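Local structure of endo alpha-1,4 polygalactosaminidase (Neosartorya fumigata, 6OJ1) at residues Gly190-Ile193 with Pro194-Lys198; Phe65-Asp68 with Lys69-Ala73; Arg95-Lys98 with Asp99-Asp103. The protein cleaves alpha-1,4-linked galactosamine polymers from within their chains, as an endo-acting glycoside hydrolase that disrupts microbial biofilms. All coordinates share one frame; numbering follows the deposited sequence.

Contact 1. Residues Gly190-Ile193 with Pro194-Lys198. With NAG (2-acetamido-2-deoxy-beta-D-glucopyranose), chain E; NAG (2-acetamido-2-deoxy-beta-D-glucopyranose), chain B.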
loop_
_atom_site.group_PDB
_atom_site.type_symbol
_atom_site.label_atom_id
_atom_site.label_comp_id
_atom_site.label_asym_id
_atom_site.label_seq_id
_atom_site.Cartn_x
_atom_site.Cartn_y
_atom_site.Cartn_z
ATOM N N GLY A 190 -8.682 -0.411 -8.587
ATOM C CA GLY A 190 -8.968 -1.546 -9.453
ATOM C C GLY A 190 -9.209 -1.189 -10.914
ATOM O O GLY A 190 -8.923 -1.995 -11.806
ATOM N N ASP A 191 -9.761 0.003 -11.183
ATOM C CA ASP A 191 -10.098 0.374 -12.562
ATOM C C ASP A 191 -8.878 0.454 -13.470
ATOM O O ASP A 191 -9.016 0.285 -14.692
ATOM C CB ASP A 191 -10.840 1.709 -12.593
ATOM C CG ASP A 191 -12.240 1.606 -12.039
ATOM O OD1 ASP A 191 -13.021 0.784 -12.561
ATOM O OD2 ASP A 191 -12.558 2.333 -11.077
ATOM N N ILE A 192 -7.689 0.727 -12.921
ATOM C CA ILE A 192 -6.496 0.924 -13.752
ATOM C C ILE A 192 -5.592 -0.302 -13.793
ATOM O O ILE A 192 -4.509 -0.241 -14.395
ATOM C CB ILE A 192 -5.670 2.159 -13.328
ATOM C CG1 ILE A 192 -4.967 1.970 -11.969
ATOM C CG2 ILE A 192 -6.538 3.428 -13.313
ATOM C CD1 ILE A 192 -3.897 3.040 -11.674
ATOM N N ILE A 193 -6.008 -1.416 -13.178
ATOM C CA ILE A 193 -5.175 -2.623 -13.159
ATOM C C ILE A 193 -4.613 -2.984 -14.535
ATOM O O ILE A 193 -3.401 -3.220 -14.633
ATOM C CB ILE A 193 -5.949 -3.788 -12.526
ATOM C CG1 ILE A 193 -6.106 -3.594 -11.010
ATOM C CG2 ILE A 193 -5.245 -5.118 -12.842
ATOM C CD1 ILE A 193 -7.157 -4.575 -10.446
ATOM N N PRO A 194 -5.416 -3.081 -15.609
ATOM C CA PRO A 194 -4.858 -3.531 -16.896
ATOM C C PRO A 194 -3.687 -2.702 -17.377
ATOM O O PRO A 194 -2.806 -3.227 -18.064
ATOM C CB PRO A 194 -6.047 -3.391 -17.862
ATOM C CG PRO A 194 -7.235 -3.485 -17.013
ATOM C CD PRO A 194 -6.865 -2.827 -15.714
ATOM N N SER A 195 -3.649 -1.421 -17.017
ATOM C CA SER A 195 -2.670 -0.494 -17.560
ATOM C C SER A 195 -1.379 -0.422 -16.758
ATOM O O SER A 195 -0.427 0.210 -17.230
ATOM C CB SER A 195 -3.271 0.905 -17.650
ATOM O OG SER A 195 -4.321 0.909 -18.594
ATOM N N VAL A 196 -1.324 -1.044 -15.574
ATOM C CA VAL A 196 -0.142 -0.975 -14.715
ATOM C C VAL A 196 0.338 -2.347 -14.249
ATOM O O VAL A 196 1.445 -2.461 -13.710
ATOM C CB VAL A 196 -0.382 -0.078 -13.476
ATOM C CG1 VAL A 196 -0.787 1.343 -13.897
ATOM C CG2 VAL A 196 -1.419 -0.733 -12.491
ATOM N N ILE A 197 -0.470 -3.395 -14.449
ATOM C CA ILE A 197 -0.184 -4.671 -13.788
ATOM C C ILE A 197 1.177 -5.242 -14.190
ATOM O O ILE A 197 1.870 -5.844 -13.359
ATOM C CB ILE A 197 -1.325 -5.686 -14.037
ATOM C CG1 ILE A 197 -1.074 -6.954 -13.212
ATOM C CG2 ILE A 197 -1.470 -6.024 -15.520
ATOM C CD1 ILE A 197 -2.297 -7.827 -13.040
ATOM N N LYS A 198 1.599 -5.054 -15.445
ATOM C CA LYS A 198 2.884 -5.610 -15.869
ATOM C C LYS A 198 4.044 -5.041 -15.062
ATOM O O LYS A 198 5.093 -5.686 -14.946
ATOM C CB LYS A 198 3.119 -5.357 -17.359
ATOM C CG LYS A 198 2.188 -6.123 -18.269
ATOM C CD LYS A 198 2.471 -5.793 -19.727
HETATM C C1 NAG E . -2.566 -0.584 -21.709
HETATM C C2 NAG E . -4.088 -0.474 -21.691
HETATM C C3 NAG E . -4.694 -1.765 -21.137
HETATM C C4 NAG E . -4.184 -2.994 -21.892
HETATM C C5 NAG E . -2.655 -2.948 -22.029
HETATM C C6 NAG E . -2.095 -4.024 -22.932
HETATM C C7 NAG E . -4.827 1.862 -21.495
HETATM C C8 NAG E . -5.275 2.957 -20.569
HETATM N N2 NAG E . -4.533 0.685 -20.926
HETATM O O3 NAG E . -6.113 -1.673 -21.219
HETATM O O4 NAG E . -4.395 -4.162 -21.103
HETATM O O5 NAG E . -2.190 -1.688 -22.538
HETATM O O6 NAG E . -1.886 -5.230 -22.210
HETATM O O7 NAG E . -4.732 2.039 -22.702
HETATM C C1 NAG B . 2.134 0.144 -22.048
HETATM C C2 NAG B . 1.488 0.850 -20.835
HETATM C C3 NAG B . -0.027 0.596 -20.786
HETATM C C4 NAG B . -0.661 0.927 -22.135
HETATM C C5 NAG B . 0.039 0.129 -23.230
HETATM C C6 NAG B . -0.528 0.367 -24.614
HETATM C C7 NAG B . 2.109 -0.776 -19.057
HETATM C C8 NAG B . 2.856 -0.952 -17.763
HETATM N N2 NAG B . 2.130 0.462 -19.583
HETATM O O3 NAG B . -0.583 1.406 -19.755
HETATM O O4 NAG B . -2.070 0.702 -22.181
HETATM O O5 NAG B . 1.424 0.495 -23.258
HETATM O O6 NAG B . -0.032 1.565 -25.195
HETATM O O7 NAG B . 1.511 -1.711 -19.592
#
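In the beta-alpha-beta connection between strands 183-187 and 202-206 of the (beta/alpha) barrel, a short helical turn brings Ile192 and Ile193 against Val196 and Ile197. Its backbone mixes two spacings. Ser195 N donates to Ile192 O at 3.0 Å, a three-residue reach of 3-10 type that meets the carbonyl from above its plane. Ile193 O is gripped twice: Val196 N lies 3.2 Å from it, well out of the carbonyl plane, whereas Ile197 N lies 2.9 Å from it and almost in line with the C=O bond, the four-residue spacing of an alpha turn. Pro194 suits the start of this turn, because its nitrogen has no hydrogen to give and its ring stiffens the chain. The branched side chains then pair one turn apart. In Ile193, chi1 of -72° puts CG1 beside the backbone N and leaves CG2 anti to it, and this CG2 methyl meets CD1 of Ile197 at 4.0 Å. Ile192 CD1 reaches Val196 CG1 at 4.2 Å, the two side chains meeting at a slant. These apolar groups suit an inner surface: Leu186 of strand 183-187 touches Ile192, Ile193 and Val196, Ile167 of helix 163-179 touches Ile192, and Phe220 packs on Ile193 and Ile197. On the side that faces the glycans, Ser195 offers polar groups. Ser195 O accepts from O3 of an N-acetylglucosamine of chain B at 2.8 Å, as well as from Asn171 ND2, while Ser195 OG lies by N2 of the chain E sugar at a separation too short to be trusted. The whole is a short helical turn in a beta-alpha connection of a (beta/alpha) barrel, its apolar side on strand 183-187 and the neighbouring helices and its serine under the glycans.

Contact 2. Residues Phe65-Asp68 with Lys69-Ala73; sequences FIND and KSTIA
Asp68 OD1 takes two hydrogen bonds from one residue, Thr71: its backbone N at 3.0 Å and its hydroxyl OG1 at 2.8 Å. The donors come from opposite faces of the carboxylate plane, N from well above it and OG1 nearly along the C-O direction. Asp68 is the N-cap of helix 69-77, and an aspartate suits the place because its oxygen takes up an N-H that has no earlier turn to bond to; its negative charge should also be favoured by the positive end of the helix dipole. A chi1 of 61° sets CG between the backbone N and the carbonyl carbon, which lets OD1 fold back over the first turn. Meanwhile Asp68 O accepts from Ile72 N at 3.3 Å, in the carbonyl plane, opening the regular alpha pattern. Thr71 OG1 also receives a bond from a water, at 2.8 Å, that gives its other hydrogen to Asn67 OD1. That amide oxygen accepts from Leu50 N too, and Asn67 ND2 bonds to Asp63 O. Behind the cap, Ile72 packs its branched chain on Val82 and Cys84 of strand 81-87 and on Lys140 of helix 124-140; Lys140 NZ also hydrogen-bonds Asn67 O.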
loop_
_atom_site.group_PDB
_atom_site.type_symbol
_atom_site.label_atom_id
_atom_site.label_comp_id
_atom_site.label_asym_id
_atom_site.label_seq_id
_atom_site.Cartn_x
_atom_site.Cartn_y
_atom_site.Cartn_z
ATOM N N PHE A 65 8.652 6.304 6.951
ATOM C CA PHE A 65 9.318 7.396 7.652
ATOM C C PHE A 65 9.659 7.030 9.086
ATOM O O PHE A 65 10.759 7.337 9.554
ATOM C CB PHE A 65 8.436 8.643 7.661
ATOM C CG PHE A 65 8.440 9.410 6.369
ATOM C CD1 PHE A 65 9.455 10.322 6.090
ATOM C CD2 PHE A 65 7.413 9.257 5.459
ATOM C CE1 PHE A 65 9.454 11.055 4.912
ATOM C CE2 PHE A 65 7.400 9.992 4.264
ATOM C CZ PHE A 65 8.428 10.886 3.992
ATOM N N ILE A 66 8.736 6.379 9.798
ATOM C CA ILE A 66 8.895 6.265 11.246
ATOM C C ILE A 66 9.657 5.022 11.663
ATOM O O ILE A 66 9.917 4.844 12.861
ATOM C CB ILE A 66 7.520 6.341 11.940
ATOM C CG1 ILE A 66 6.666 5.128 11.605
ATOM C CG2 ILE A 66 6.803 7.613 11.521
ATOM C CD1 ILE A 66 5.231 5.270 12.093
ATOM N N ASN A 67 10.057 4.176 10.719
ATOM C CA ASN A 67 10.868 3.001 11.018
ATOM C C ASN A 67 12.307 3.205 10.568
ATOM O O ASN A 67 12.554 3.706 9.471
ATOM C CB ASN A 67 10.282 1.781 10.334
ATOM C CG ASN A 67 9.031 1.327 11.014
ATOM O OD1 ASN A 67 9.100 0.752 12.103
ATOM N ND2 ASN A 67 7.883 1.601 10.409
ATOM N N ASP A 68 13.257 2.809 11.405
ATOM C CA ASP A 68 14.651 3.055 11.075
ATOM C C ASP A 68 15.287 1.857 10.367
ATOM O O ASP A 68 14.723 0.757 10.281
ATOM C CB ASP A 68 15.449 3.457 12.323
ATOM C CG ASP A 68 15.471 2.383 13.409
ATOM O OD1 ASP A 68 14.943 1.270 13.206
ATOM O OD2 ASP A 68 16.033 2.673 14.489
ATOM N N LYS A 69 16.478 2.114 9.825
ATOM C CA LYS A 69 17.234 1.105 9.091
ATOM C C LYS A 69 17.417 -0.161 9.914
ATOM O O LYS A 69 17.363 -1.275 9.381
ATOM C CB LYS A 69 18.597 1.682 8.702
ATOM C CG LYS A 69 19.090 1.333 7.322
ATOM C CD LYS A 69 20.548 1.762 7.167
ATOM C CE LYS A 69 20.786 3.154 7.741
ATOM N NZ LYS A 69 20.035 4.215 7.010
ATOM N N SER A 70 17.630 -0.006 11.221
ATOM C CA SER A 70 17.918 -1.153 12.073
ATOM C C SER A 70 16.708 -2.074 12.205
ATOM O O SER A 70 16.861 -3.298 12.314
ATOM C CB SER A 70 18.376 -0.663 13.448
ATOM O OG SER A 70 18.360 -1.722 14.384
ATOM N N THR A 71 15.503 -1.503 12.234
ATOM C CA THR A 71 14.294 -2.321 12.280
ATOM C C THR A 71 14.123 -3.114 10.992
ATOM O O THR A 71 13.808 -4.310 11.022
ATOM C CB THR A 71 13.072 -1.428 12.525
ATOM O OG1 THR A 71 13.156 -0.856 13.842
ATOM C CG2 THR A 71 11.775 -2.221 12.388
ATOM N N ILE A 72 14.355 -2.463 9.854
ATOM C CA ILE A 72 14.207 -3.122 8.559
ATOM C C ILE A 72 15.246 -4.230 8.405
ATOM O O ILE A 72 14.923 -5.365 8.035
ATOM C CB ILE A 72 14.297 -2.072 7.436
ATOM C CG1 ILE A 72 13.119 -1.102 7.552
ATOM C CG2 ILE A 72 14.326 -2.740 6.049
ATOM C CD1 ILE A 72 13.241 0.128 6.665
ATOM N N ALA A 73 16.506 -3.931 8.720
ATOM C CA ALA A 73 17.542 -4.954 8.641
ATOM C C ALA A 73 17.269 -6.100 9.614
ATOM O O ALA A 73 17.545 -7.267 9.305
ATOM C CB ALA A 73 18.909 -4.330 8.911
HETATM O O HOH W 1 10.833 0.595 14.417
#

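Contact 3. Residues Arg95-Lys98 with Asp99-Asp103. With EDO (1,2-ethanediol), chain G.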
loop_
_atom_site.group_PDB
_atom_site.type_symbol
_atom_site.label_atom_id
_atom_site.label_comp_id
_atom_site.label_asym_id
_atom_site.label_seq_id
_atom_site.Cartn_x
_atom_site.Cartn_y
_atom_site.Cartn_z
ATOM N N ARG A 95 4.607 14.786 7.954
ATOM C CA ARG A 95 5.826 14.160 7.466
ATOM C C ARG A 95 6.990 15.148 7.517
ATOM O O ARG A 95 6.788 16.362 7.439
ATOM C CB ARG A 95 5.657 13.658 6.036
ATOM C CG ARG A 95 4.544 12.629 5.864
ATOM C CD ARG A 95 4.737 11.449 6.810
ATOM N NE ARG A 95 3.799 10.397 6.478
ATOM C CZ ARG A 95 3.782 9.199 7.050
ATOM N NH1 ARG A 95 2.875 8.309 6.667
ATOM N NH2 ARG A 95 4.665 8.898 7.998
ATOM N N PRO A 96 8.221 14.649 7.673
ATOM C CA PRO A 96 9.368 15.564 7.793
ATOM C C PRO A 96 9.721 16.273 6.501
ATOM O O PRO A 96 10.475 17.254 6.551
ATOM C CB PRO A 96 10.510 14.647 8.264
ATOM C CG PRO A 96 10.053 13.253 7.972
ATOM C CD PRO A 96 8.559 13.271 8.074
ATOM N N ASP A 97 9.186 15.832 5.358
ATOM C CA ASP A 97 9.383 16.513 4.086
ATOM C C ASP A 97 8.149 17.285 3.650
ATOM O O ASP A 97 8.040 17.647 2.472
ATOM C CB ASP A 97 9.805 15.524 2.991
ATOM C CG ASP A 97 8.735 14.459 2.681
ATOM O OD1 ASP A 97 7.674 14.427 3.339
ATOM O OD2 ASP A 97 8.959 13.635 1.762
ATOM N N LYS A 98 7.232 17.585 4.582
ATOM C CA LYS A 98 5.989 18.234 4.161
ATOM C C LYS A 98 6.248 19.607 3.555
ATOM O O LYS A 98 5.475 20.056 2.698
ATOM C CB LYS A 98 5.017 18.371 5.329
ATOM C CG LYS A 98 5.588 19.161 6.481
ATOM C CD LYS A 98 4.597 20.168 7.007
ATOM C CE LYS A 98 4.875 20.522 8.462
ATOM N NZ LYS A 98 6.129 21.293 8.654
ATOM N N ASP A 99 7.323 20.279 3.974
ATOM C CA ASP A 99 7.572 21.632 3.482
ATOM C C ASP A 99 8.090 21.661 2.048
ATOM O O ASP A 99 8.201 22.751 1.471
ATOM C CB ASP A 99 8.542 22.349 4.401
ATOM C CG ASP A 99 7.956 22.588 5.781
ATOM O OD1 ASP A 99 6.853 23.174 5.873
ATOM O OD2 ASP A 99 8.572 22.156 6.764
ATOM N N LYS A 100 8.394 20.503 1.458
ATOM C CA LYS A 100 8.767 20.485 0.044
ATOM C C LYS A 100 7.587 20.784 -0.862
ATOM O O LYS A 100 7.782 21.248 -1.998
ATOM C CB LYS A 100 9.345 19.125 -0.339
ATOM C CG LYS A 100 10.669 18.789 0.376
ATOM C CD LYS A 100 11.130 17.372 -0.000
ATOM C CE LYS A 100 12.516 17.045 0.569
ATOM N NZ LYS A 100 12.943 15.655 0.195
ATOM N N PHE A 101 6.368 20.472 -0.410
ATOM C CA PHE A 101 5.189 20.627 -1.258
ATOM C C PHE A 101 4.825 22.096 -1.445
ATOM O O PHE A 101 4.901 22.901 -0.510
ATOM C CB PHE A 101 4.003 19.876 -0.654
ATOM C CG PHE A 101 4.173 18.393 -0.633
ATOM C CD1 PHE A 101 4.834 17.770 0.415
ATOM C CD2 PHE A 101 3.660 17.615 -1.665
ATOM C CE1 PHE A 101 4.992 16.386 0.425
ATOM C CE2 PHE A 101 3.810 16.233 -1.664
ATOM C CZ PHE A 101 4.474 15.620 -0.616
ATOM N N LYS A 102 4.421 22.444 -2.665
ATOM C CA LYS A 102 3.990 23.800 -2.971
ATOM C C LYS A 102 2.479 23.912 -2.836
ATOM O O LYS A 102 1.756 22.918 -2.929
ATOM C CB LYS A 102 4.413 24.206 -4.391
ATOM C CG LYS A 102 5.932 24.219 -4.613
ATOM C CD LYS A 102 6.219 24.447 -6.111
ATOM C CE LYS A 102 7.710 24.558 -6.411
ATOM N NZ LYS A 102 7.919 24.927 -7.847
ATOM N N ASP A 103 2.006 25.151 -2.658
ATOM C CA ASP A 103 0.568 25.387 -2.594
ATOM C C ASP A 103 -0.130 24.825 -3.822
ATOM O O ASP A 103 -1.200 24.216 -3.714
ATOM C CB ASP A 103 0.269 26.883 -2.429
ATOM C CG ASP A 103 0.752 27.735 -3.609
ATOM O OD1 ASP A 103 1.612 27.271 -4.386
ATOM O OD2 ASP A 103 0.268 28.882 -3.750
HETATM C C1 EDO G . 13.187 12.698 2.362
HETATM O O1 EDO G . 12.638 13.396 3.482
HETATM C C2 EDO G . 12.041 12.307 1.449
HETATM O O2 EDO G . 11.454 13.486 0.878
HETATM O O HOH W 2 9.560 19.690 5.822
#
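Chi1 of 63° in Asp97 tucks its carboxylate between the backbone N and the carbonyl carbon, while Lys100, with chi1 of -65°, sets CG beside its own N and runs out extended alongside Asp97. The frame is a type I beta turn, Arg95 to Lys98, passing into a short 3-10 segment. Lys100 N donates to Asp97 O at 3.1 Å and Phe101 N to Lys98 O at 3.3 Å, each from above the carbonyl plane. Lys100 CD rests 3.8 Å from Asp97 CB, and beyond it an ethanediol, probably from the crystallisation liquor, bridges the two polar ends: its O2 lies 2.7 Å from both Asp97 OD2 and Lys100 NZ. Within the protein, Asp97 pairs with Arg133 and Lys100 with Asp132, both on helix 124-140, so opposite charges tie the turn to the helix. Phe101, whose ring edge meets Lys98 O, suits the side turned to helix 124-140, packing on Ile129 and edge-to-face on Tyr91 of strand 90-92. Lys98 lies beside Asp99 in a salt bridge with weak hydrogen bonds, NZ being nearer to OD2 (3.2 Å) than to OD1. A water joins Pro96 to Asp99, giving hydrogens to Pro96 O and Asp99 OD2 and accepting from Asp99 N at 3.0 Å.

In the fold
Each contact is a local turn, but the chemistry follows its place. Contact 1 is partly buried and apolar beneath a glycan; contact 2, also partly buried, is a polar helix cap; contact 3 is a charged surface turn, farthest from the chain's centre. Contacts 1 and 2 follow strands of the barrel and lie on opposite sides of that centre, some 30 Å between their centres. Contacts 2 and 3 share helix 124-140 and touch directly through Phe65, whose ring packs on Arg95, Pro96 and Asp97, with CD1 3.5 Å from Pro96 CG. Contact 3 lies in the loop that joins strand 90-92 to strand 106-109 of the small antiparallel sheet.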